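Local atomic coordinates of QdtA (Thermoanaerobacterium thermosaccharolyticum, PDB entry 4O9E), a protein that adopts the beta-barrel fold of the cupin superfamily, belongs to the WxcM-like family and binds thymidine-5'-diphosphate in a pocket of the barrel. Residues I33-Y38 with E114-T119. Numbering follows the deposited sequence.
Unlike the reference sequence in segment 114-119: Tyr116 (reference Cys). With TYD (thymidine-5'-diphosphate), chain C.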
# COMPACT_ATOMS: atom_id res chain seq x y z
N ILE A 33 8.61 -6.19 -4.84
CA ILE A 33 7.84 -6.11 -3.61
C ILE A 33 7.48 -7.52 -3.13
O ILE A 33 6.58 -8.17 -3.68
CB ILE A 33 6.57 -5.28 -3.84
CG1 ILE A 33 6.87 -3.90 -4.40
CG2 ILE A 33 5.77 -5.21 -2.55
CD1 ILE A 33 5.71 -3.26 -5.13
N LYS A 34 8.06 -7.92 -2.00
CA LYS A 34 7.70 -9.18 -1.36
C LYS A 34 6.66 -9.01 -0.27
O LYS A 34 6.10 -9.99 0.20
CB LYS A 34 8.93 -9.85 -0.77
CG LYS A 34 9.81 -10.41 -1.87
CD LYS A 34 10.50 -11.69 -1.45
CE LYS A 34 11.78 -11.85 -2.26
NZ LYS A 34 11.62 -11.56 -3.72
N ARG A 35 6.57 -7.79 0.25
CA ARG A 35 5.80 -7.52 1.45
C ARG A 35 5.45 -6.04 1.42
O ARG A 35 6.31 -5.24 1.03
CB ARG A 35 6.62 -7.82 2.70
CG ARG A 35 5.98 -7.24 3.94
CD ARG A 35 6.64 -7.77 5.20
NE ARG A 35 8.09 -7.57 5.14
CZ ARG A 35 8.82 -6.91 6.04
NH1 ARG A 35 10.13 -6.80 5.88
NH2 ARG A 35 8.29 -6.35 7.11
N VAL A 36 4.22 -5.73 1.82
CA VAL A 36 3.82 -4.36 2.14
C VAL A 36 3.22 -4.45 3.54
O VAL A 36 2.77 -5.50 4.02
CB VAL A 36 2.77 -3.75 1.18
CG1 VAL A 36 3.14 -3.94 -0.29
CG2 VAL A 36 1.45 -4.46 1.40
N TYR A 37 3.36 -3.34 4.26
CA TYR A 37 2.65 -3.18 5.51
C TYR A 37 2.29 -1.71 5.65
O TYR A 37 2.86 -0.82 5.03
CB TYR A 37 3.47 -3.68 6.69
CG TYR A 37 4.77 -2.98 7.02
CD1 TYR A 37 4.78 -1.91 7.90
CD2 TYR A 37 5.98 -3.40 6.50
CE1 TYR A 37 5.96 -1.28 8.23
CE2 TYR A 37 7.17 -2.73 6.79
CZ TYR A 37 7.15 -1.67 7.67
OH TYR A 37 8.28 -0.99 8.08
N TYR A 38 1.37 -1.48 6.57
CA TYR A 38 0.86 -0.15 6.77
C TYR A 38 0.52 0.11 8.23
O TYR A 38 0.03 -0.73 9.00
CB TYR A 38 -0.32 0.21 5.86
CG TYR A 38 -1.31 -0.90 5.63
CD1 TYR A 38 -2.34 -1.14 6.53
CD2 TYR A 38 -1.27 -1.66 4.47
CE1 TYR A 38 -3.25 -2.15 6.34
CE2 TYR A 38 -2.17 -2.69 4.27
CZ TYR A 38 -3.17 -2.93 5.21
OH TYR A 38 -4.10 -3.94 5.02
N GLU A 114 11.83 -7.91 1.26
CA GLU A 114 11.95 -9.24 1.87
C GLU A 114 10.78 -9.46 2.80
O GLU A 114 10.15 -8.49 3.24
CB GLU A 114 13.29 -9.40 2.62
CG GLU A 114 14.48 -9.25 1.71
CD GLU A 114 14.67 -10.34 0.66
OE1 GLU A 114 14.07 -11.44 0.73
OE2 GLU A 114 15.45 -10.06 -0.28
N TYR A 115 10.47 -10.73 3.08
CA TYR A 115 9.45 -11.06 4.05
C TYR A 115 9.97 -10.62 5.42
O TYR A 115 11.19 -10.49 5.57
CB TYR A 115 9.13 -12.55 4.08
CG TYR A 115 8.43 -13.14 2.87
CD1 TYR A 115 8.82 -14.38 2.38
CD2 TYR A 115 7.40 -12.48 2.20
CE1 TYR A 115 8.17 -14.99 1.32
CE2 TYR A 115 6.75 -13.07 1.13
CZ TYR A 115 7.14 -14.32 0.68
OH TYR A 115 6.47 -14.94 -0.34
N TYR A 116 9.09 -10.35 6.38
CA TYR A 116 9.51 -10.01 7.75
C TYR A 116 10.51 -10.98 8.35
O TYR A 116 10.35 -12.19 8.22
CB TYR A 116 8.28 -10.01 8.63
CG TYR A 116 8.54 -9.76 10.10
CD1 TYR A 116 8.90 -8.51 10.59
CD2 TYR A 116 8.36 -10.79 11.00
CE1 TYR A 116 9.07 -8.30 11.94
CE2 TYR A 116 8.51 -10.59 12.35
CZ TYR A 116 8.89 -9.35 12.82
OH TYR A 116 9.06 -9.28 14.19
N ASP A 117 11.60 -10.46 8.91
CA ASP A 117 12.67 -11.29 9.47
C ASP A 117 13.21 -10.55 10.71
O ASP A 117 14.03 -9.62 10.61
CB ASP A 117 13.75 -11.56 8.42
CG ASP A 117 14.91 -12.35 8.96
OD1 ASP A 117 14.80 -12.78 10.13
OD2 ASP A 117 15.94 -12.50 8.27
N GLU A 118 12.74 -10.93 11.89
CA GLU A 118 13.10 -10.17 13.09
C GLU A 118 14.62 -10.18 13.26
O GLU A 118 15.18 -9.25 13.81
CB GLU A 118 12.36 -10.66 14.34
CG GLU A 118 12.66 -9.86 15.60
CD GLU A 118 12.32 -8.37 15.53
OE1 GLU A 118 13.09 -7.58 16.11
OE2 GLU A 118 11.29 -7.97 14.92
N THR A 119 15.31 -11.13 12.65
CA THR A 119 16.75 -11.21 12.82
C THR A 119 17.49 -10.25 11.89
O THR A 119 18.71 -10.12 11.95
CB THR A 119 17.31 -12.62 12.51
OG1 THR A 119 17.45 -12.80 11.10
CG2 THR A 119 16.45 -13.73 13.11
PA TYD C . 8.20 -2.75 14.14
O1A TYD C . 8.92 -3.25 15.36
O2A TYD C . 8.76 -2.90 12.74
O3A TYD C . 7.39 -1.36 14.23
PB TYD C . 7.89 0.15 13.92
O1B TYD C . 8.10 0.69 15.33
O2B TYD C . 6.69 0.74 13.25
O3B TYD C . 9.13 0.11 13.05
O5' TYD C . 6.94 -3.74 14.35
C5' TYD C . 5.96 -3.79 15.37
C4' TYD C . 5.52 -5.26 15.44
O4' TYD C . 4.92 -5.76 14.24
C3' TYD C . 6.69 -6.20 15.68
O3' TYD C . 6.27 -7.04 16.74
C2' TYD C . 6.85 -7.13 14.48
C1' TYD C . 5.51 -6.99 13.79
N1 TYD C . 5.65 -7.00 12.33
C2 TYD C . 5.25 -8.03 11.59
O2 TYD C . 4.71 -9.01 12.12
N3 TYD C . 5.32 -8.01 10.24
C4 TYD C . 5.93 -6.97 9.63
O4 TYD C . 6.07 -7.00 8.40
C5 TYD C . 6.39 -5.90 10.38
C5M TYD C . 7.00 -4.67 9.76
C6 TYD C . 6.22 -5.93 11.76
O HOH W 1 12.27 -7.47 8.36
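Arg35 reaches from the start of strand 35-40 to the loop that follows strand 107-112 and grips the backbone O of Glu114 side-on with two nitrogens. Arg35 NE donates to Glu114 O at 2.9 Å, close to the plane of that carbonyl, whereas Arg35 NH1 donates to the same oxygen from above the carbonyl plane, 3.1 Å away. Arg35 CG lies anti to the backbone N (chi1 166°) and the chain runs extended until it bends at chi3, which turns the guanidinium so that Glu114 O sits at its edge, in plane. The backbone N of Tyr116 lies over one guanidinium face; its own hydrogen bond goes to Glu24 of the second subunit. At the far end of the group, Arg35 NH2 donates to O4 of the thymine in thymidine-5'-diphosphate, 2.6 Å away.

Tyr116, a difference from the reference sequence, lays one ring face over the thymine, with C2 of the base 3.7 Å above the Tyr116 ring plane. The thymine methyl C5M in turn sits over the centre of the Tyr37 ring, a CH-pi contact. These three residues form part of the ligand site of this cupin, which His51, Arg48 and Arg123 help complete. Outside that pocket, Lys34 and Glu114 run side by side, yet Lys34 NZ stays 5.1 Å from Glu114 OE1, too far for a salt bridge. Tyr115 CE2 comes within 3.3 Å of Lys34 O, meeting it obliquely, and its hydroxyl bonds to Gly25 O of the second subunit. Lys34 and Arg35 both bond to Ala112 in a classic beta bulge, and strand 35-40 pairs antiparallel with a strand of the second subunit, extending the sheet across the interface.

Two bonds to one loop carbonyl should thus fix the rotation of the guanidinium and present NH2 to the base, while its positive charge would probably polarise the O4 carbonyl of the ligand.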